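Local coordinates for fiber (Human adenovirus 26, PDB 6FJN), which probably attaches the virus to host-cell receptors through the trimeric knob domain of the fiber, the part present here, at residues 95-98 against 99-102; 115-118 against 119-122. All blocks are in the same frame, centred on the assembly; numbering follows the deposited sequence.

Interaction 1. Residues 95-98 against 99-102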
ATOM      1  N   TYR A  95     -23.282  17.145   9.822  1.00 49.35           N
ATOM      2  CA  TYR A  95     -23.011  15.914  10.564  1.00 45.51           C
ATOM      3  C   TYR A  95     -23.590  14.732   9.768  1.00 41.29           C
ATOM      4  O   TYR A  95     -24.746  14.318   9.956  1.00 42.25           O
ATOM      5  CB  TYR A  95     -23.589  15.971  11.996  1.00 47.50           C
ATOM      6  CG  TYR A  95     -24.071  17.325  12.486  1.00 50.38           C
ATOM      7  CD1 TYR A  95     -25.392  17.731  12.271  1.00 52.54           C
ATOM      8  CD2 TYR A  95     -23.224  18.186  13.199  1.00 51.13           C
ATOM      9  CE1 TYR A  95     -25.859  18.955  12.732  1.00 54.35           C
ATOM     10  CE2 TYR A  95     -23.684  19.418  13.666  1.00 52.27           C
ATOM     11  CZ  TYR A  95     -25.004  19.798  13.431  1.00 54.61           C
ATOM     12  OH  TYR A  95     -25.490  21.008  13.886  1.00 56.83           O
ATOM     13  N   ASN A  96     -22.769  14.212   8.856  1.00 36.25           N
ATOM     14  CA  ASN A  96     -23.178  13.132   7.956  1.00 33.26           C
ATOM     15  C   ASN A  96     -22.670  11.770   8.467  1.00 28.60           C
ATOM     16  O   ASN A  96     -21.430  11.609   8.653  1.00 26.82           O
ATOM     17  CB  ASN A  96     -22.556  13.347   6.578  1.00 33.70           C
ATOM     18  CG  ASN A  96     -22.932  14.659   5.949  1.00 35.44           C
ATOM     19  OD1 ASN A  96     -24.010  14.795   5.366  1.00 38.42           O
ATOM     20  ND2 ASN A  96     -22.024  15.629   6.028  1.00 34.87           N
ATOM     21  N   ASN A  97     -23.600  10.808   8.656  1.00 25.96           N
ATOM     22  CA  ASN A  97     -23.266   9.390   9.034  1.00 23.33           C
ATOM     23  C   ASN A  97     -22.134   8.903   8.182  1.00 20.62           C
ATOM     24  O   ASN A  97     -22.121   9.157   6.967  1.00 21.38           O
ATOM     25  CB  ASN A  97     -24.466   8.427   8.788  1.00 24.33           C
ATOM     26  CG  ASN A  97     -24.218   6.925   9.194  1.00 23.89           C
ATOM     27  OD1 ASN A  97     -23.474   6.104   8.522  1.00 21.72           O
ATOM     28  ND2 ASN A  97     -24.922   6.516  10.234  1.00 25.99           N
ATOM     29  N   ALA A  98     -21.187   8.225   8.811  1.00 17.29           N
ATOM     30  CA  ALA A  98     -20.050   7.654   8.118  1.00 15.27           C
ATOM     31  C   ALA A  98     -19.640   6.275   8.652  1.00 13.58           C
ATOM     32  O   ALA A  98     -18.475   5.916   8.590  1.00 11.72           O
ATOM     33  CB  ALA A  98     -18.932   8.640   8.222  1.00 15.26           C
ATOM     34  N   VAL A  99     -20.612   5.496   9.153  1.00 13.37           N
ATOM     35  CA  VAL A  99     -20.325   4.183   9.680  1.00 13.12           C
ATOM     36  C   VAL A  99     -19.567   3.297   8.632  1.00 12.23           C
ATOM     37  O   VAL A  99     -18.682   2.588   8.992  1.00 11.62           O
ATOM     38  CB  VAL A  99     -21.563   3.512  10.294  1.00 14.02           C
ATOM     39  CG1 VAL A  99     -21.222   2.102  10.751  1.00 14.13           C
ATOM     40  CG2 VAL A  99     -22.008   4.311  11.507  1.00 14.57           C
ATOM     41  N   PRO A 100     -19.953   3.377   7.328  1.00 12.84           N
ATOM     42  CA  PRO A 100     -19.236   2.557   6.339  1.00 12.72           C
ATOM     43  C   PRO A 100     -17.763   2.882   6.152  1.00 11.66           C
ATOM     44  O   PRO A 100     -17.083   2.120   5.430  1.00 11.85           O
ATOM     45  CB  PRO A 100     -20.020   2.768   5.055  1.00 14.01           C
ATOM     46  CG  PRO A 100     -21.416   3.100   5.568  1.00 14.88           C
ATOM     47  CD  PRO A 100     -21.130   4.027   6.729  1.00 14.28           C
ATOM     48  N   PHE A 101     -17.283   3.972   6.731  1.00 10.85           N
ATOM     49  CA  PHE A 101     -15.845   4.325   6.724  1.00 10.12           C
ATOM     50  C   PHE A 101     -15.164   3.932   8.000  1.00  9.34           C
ATOM     51  O   PHE A 101     -13.958   4.100   8.110  1.00  9.41           O
ATOM     52  CB  PHE A 101     -15.662   5.821   6.515  1.00 10.15           C
ATOM     53  CG  PHE A 101     -16.080   6.297   5.157  1.00 11.24           C
ATOM     54  CD1 PHE A 101     -17.400   6.496   4.837  1.00 12.59           C
ATOM     55  CD2 PHE A 101     -15.131   6.518   4.162  1.00 11.01           C
ATOM     56  CE1 PHE A 101     -17.785   6.914   3.571  1.00 13.73           C
ATOM     57  CE2 PHE A 101     -15.521   6.937   2.918  1.00 12.37           C
ATOM     58  CZ  PHE A 101     -16.815   7.136   2.631  1.00 13.46           C
ATOM     59  N   MET A 102     -15.910   3.436   8.992  1.00  9.40           N
ATOM     60  CA  MET A 102     -15.306   3.186  10.291  1.00  9.10           C
ATOM     61  C   MET A 102     -14.578   1.839  10.286  1.00  8.89           C
ATOM     62  O   MET A 102     -14.960   0.908   9.572  1.00  9.67           O
ATOM     63  CB  MET A 102     -16.362   3.193  11.387  1.00  9.69           C
ATOM     64  CG  MET A 102     -16.941   4.559  11.619  1.00  9.96           C
ATOM     65  SD  MET A 102     -15.714   5.776  12.185  1.00  9.55           S
ATOM     66  CE  MET A 102     -15.409   6.751  10.702  1.00  9.21           C
TER
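Asn97 reaches over the following peptide with its side-chain amide and takes the backbone N-H of Val99, closing an Asx turn. Its CG stands anti to its own backbone N (chi1 -178°), which places the amide beside the carbonyl carbon and the peptide that leads on to Val99. The bond from Val99 N to Asn97 OD1 is 3.0 Å long and fairly straight at hydrogen, but the donor lies well above the carbonyl plane. The amide is also lined by aliphatic groups: Asn97 ND2 lies 3.9 Å from Val99 CG2, and Asn97 OD1 comes within 3.6 Å of Pro100 CD, the side chains of Asn97 and Pro100 crossing at about a right angle.

Ala98 contributes mainly its carbonyl. Phe101 N donates to Ala98 O at 2.9 Å, so that residues 98-101 form a type I turn; a second turn overlaps it, with Met102 N bonded to Val99 O, and the two together make up the short 3-10 segment 99-101. Around Ala98 O apolar groups gather. The Phe101 ring presents its edge in plane, CD1 being 3.9 Å from Ala98 O, while the Met102 chain, bent at both chi2 and chi3 (-62° and 104°), brings CE back to 3.8 Å from Ala98 O. Ala98 CB makes a loose apolar contact with Phe101 CD1 at 4.3 Å.

This corner belongs to the long connection between strands 89-90 and 123-129. The hydroxyl of Tyr84 in strand 83-86 donates a hydrogen bond to Asn97 O, and Tyr84 also packs on Ala98; Leu4 of strand 3-5 lies against Ala98 and Phe101. Tyr154 of strand 154-161 touches Val99 and Met102, so the turn is packed against strands of both sheets of the knob.

Interaction 2. Residues 115-118 against 119-122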
ATOM      1  N   ASN A 115      -8.793  -9.934  27.189  1.00 51.63           N
ATOM      2  CA  ASN A 115      -7.495 -10.442  26.697  1.00 50.96           C
ATOM      3  C   ASN A 115      -6.435  -9.318  26.755  1.00 49.52           C
ATOM      4  O   ASN A 115      -6.605  -8.258  26.132  1.00 48.75           O
ATOM      5  CB  ASN A 115      -7.640 -11.000  25.269  1.00 50.57           C
ATOM      6  CG  ASN A 115      -6.596 -12.069  24.933  1.00 52.09           C
ATOM      7  OD1 ASN A 115      -6.934 -13.116  24.378  1.00 52.90           O
ATOM      8  ND2 ASN A 115      -5.329 -11.807  25.254  1.00 52.76           N
ATOM      9  N   ALA A 116      -5.347  -9.568  27.493  1.00 48.26           N
ATOM     10  CA  ALA A 116      -4.274  -8.581  27.711  1.00 46.55           C
ATOM     11  C   ALA A 116      -3.676  -8.045  26.414  1.00 43.31           C
ATOM     12  O   ALA A 116      -3.610  -6.833  26.218  1.00 42.97           O
ATOM     13  CB  ALA A 116      -3.173  -9.185  28.580  1.00 48.16           C
ATOM     14  N   LYS A 117      -3.255  -8.956  25.534  1.00 40.72           N
ATOM     15  CA  LYS A 117      -2.635  -8.591  24.248  1.00 36.49           C
ATOM     16  C   LYS A 117      -3.705  -8.204  23.217  1.00 31.01           C
ATOM     17  O   LYS A 117      -4.636  -8.978  23.012  1.00 29.69           O
ATOM     18  CB  LYS A 117      -1.754  -9.759  23.735  1.00 37.48           C
ATOM     19  CG  LYS A 117      -2.473 -11.016  23.208  1.00 38.05           C
ATOM     20  CD  LYS A 117      -2.609 -11.059  21.681  1.00 36.63           C
ATOM     21  CE  LYS A 117      -1.344 -11.564  20.983  1.00 36.43           C
ATOM     22  NZ  LYS A 117      -0.968 -10.695  19.830  1.00 34.26           N
ATOM     23  N   ASN A 118      -3.676  -7.013  22.610  1.00 26.89           N
ATOM     24  CA  ASN A 118      -4.545  -6.887  21.469  1.00 22.92           C
ATOM     25  C   ASN A 118      -3.747  -7.456  20.311  1.00 19.29           C
ATOM     26  O   ASN A 118      -2.527  -7.712  20.326  1.00 20.84           O
ATOM     27  CB  ASN A 118      -5.266  -5.516  21.161  1.00 23.13           C
ATOM     28  CG  ASN A 118      -6.725  -5.717  20.587  1.00 23.35           C
ATOM     29  OD1 ASN A 118      -7.084  -6.830  20.171  1.00 23.73           O
ATOM     30  ND2 ASN A 118      -7.554  -4.633  20.555  1.00 22.47           N
ATOM     31  N   TYR A 119      -4.560  -7.793  19.393  1.00 16.92           N
ATOM     32  CA  TYR A 119      -4.094  -8.365  18.196  1.00 14.91           C
ATOM     33  C   TYR A 119      -3.243  -7.406  17.394  1.00 11.96           C
ATOM     34  O   TYR A 119      -3.643  -6.265  17.200  1.00 11.31           O
ATOM     35  CB  TYR A 119      -5.370  -8.721  17.443  1.00 16.41           C
ATOM     36  CG  TYR A 119      -6.134  -9.795  18.177  1.00 18.97           C
ATOM     37  CD1 TYR A 119      -5.545 -11.017  18.360  1.00 20.35           C
ATOM     38  CD2 TYR A 119      -7.411  -9.595  18.793  1.00 20.52           C
ATOM     39  CE1 TYR A 119      -6.164 -12.055  19.040  1.00 22.46           C
ATOM     40  CE2 TYR A 119      -8.042 -10.639  19.487  1.00 22.37           C
ATOM     41  CZ  TYR A 119      -7.394 -11.856  19.588  1.00 22.60           C
ATOM     42  OH  TYR A 119      -7.970 -12.908  20.268  1.00 24.61           O
ATOM     43  N   SER A 120      -2.099  -7.871  16.881  1.00 10.65           N
ATOM     44  CA  SER A 120      -1.228  -6.985  16.110  1.00  9.64           C
ATOM     45  C   SER A 120      -1.882  -6.486  14.822  1.00  8.56           C
ATOM     46  O   SER A 120      -1.458  -5.474  14.317  1.00  8.12           O
ATOM     47  CB  SER A 120       0.103  -7.668  15.821  1.00  9.87           C
ATOM     48  OG  SER A 120       0.745  -8.062  17.012  1.00 11.29           O
ATOM     49  N   ARG A 121      -2.888  -7.216  14.325  1.00  8.81           N
ATOM     50  CA  ARG A 121      -3.535  -6.780  13.094  1.00  8.71           C
ATOM     51  C   ARG A 121      -4.267  -5.446  13.248  1.00  8.10           C
ATOM     52  O   ARG A 121      -4.590  -4.802  12.245  1.00  8.50           O
ATOM     53  CB  ARG A 121      -4.507  -7.834  12.574  1.00  9.59           C
ATOM     54  CG  ARG A 121      -5.782  -7.998  13.400  1.00 10.30           C
ATOM     55  CD  ARG A 121      -6.638  -9.131  12.878  1.00 11.64           C
ATOM     56  NE  ARG A 121      -7.876  -9.192  13.633  1.00 12.21           N
ATOM     57  CZ  ARG A 121      -8.738 -10.167  13.627  1.00 13.26           C
ATOM     58  NH1 ARG A 121      -8.637 -11.236  12.831  1.00 14.04           N
ATOM     59  NH2 ARG A 121      -9.768 -10.081  14.462  1.00 13.82           N
ATOM     60  N   THR A 122      -4.491  -4.989  14.473  1.00  7.97           N
ATOM     61  CA  THR A 122      -5.063  -3.661  14.737  1.00  7.87           C
ATOM     62  C   THR A 122      -4.144  -2.519  14.383  1.00  7.08           C
ATOM     63  O   THR A 122      -4.609  -1.371  14.445  1.00  7.23           O
ATOM     64  CB  THR A 122      -5.515  -3.534  16.196  1.00  8.71           C
ATOM     65  OG1 THR A 122      -4.391  -3.575  17.063  1.00  9.92           O
ATOM     66  CG2 THR A 122      -6.553  -4.574  16.593  1.00  9.81           C
TER
HETATM   67  O   HOH W   1       0.007  -6.624  19.221  1.00 16.16           O
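The Tyr119 ring and the Asn118 amide meet obliquely, their planes 56° apart, in the bend that leads into a type I turn at residues 119-122. Asn118 OD1 comes to 3.1 Å from Tyr119 CD2, and Lys117 CD lies 4.4 Å from Tyr119 CD1; both approach the ring on a slant. The same Asn118 OD1 accepts the N-H of Tyr119 at 2.8 Å, a bond between neighbouring residues that makes the C=O...N angle a tight 98°. With Tyr119 CG beside its own backbone N (chi1 -66°), the CD2 side of the ring comes close to this oxygen.

On its other end the Asn118 amide is held by the same chain: ND2 is hydrogen-bonded to Pro109 O and Gln146 OE1, which fixes the rotation of the group. Asn118 ND2 also lies 4.1 Å from the methyl Thr122 CG2. Lys117 NZ makes a weak bond to Asn118 O and a salt bridge to Asp172 of the second subunit, whose carboxylate also takes the N-H of Ser120. Arg121 likewise reaches that subunit, so this turn forms part of the interface of the knob trimer.

A water links the two segments, donating to Asn118 O and lying 2.7 Å from Ser120 OG. The turn itself is closed at Tyr119 O, which is gripped twice: Thr122 N donates to it, and so does the hydroxyl Thr122 OG1, at 2.8 Å and nearly in line with the carbonyl bond.

Both contacts lie in the single long connection between strands 89-90 and 123-129, interaction 1 closing before interaction 2 opens. Their centres are 25 Å apart and their nearest atoms about 11 Å, so they do not touch. Interaction 1 adjoins residues seen to bind L-glutamate in this protein, though no such ligand is bound to this chain here: the side chain of Val99 is about 4 Å from that of Gln183, the covalent attachment point, and that of Pro100 about 4 Å from that of Lys30. In interaction 2 the side chain of Thr122 is about 12 Å from that of Gln183. No other chain of the trimer touches residues 95-102, whereas residues 115-122 meet a neighbouring subunit.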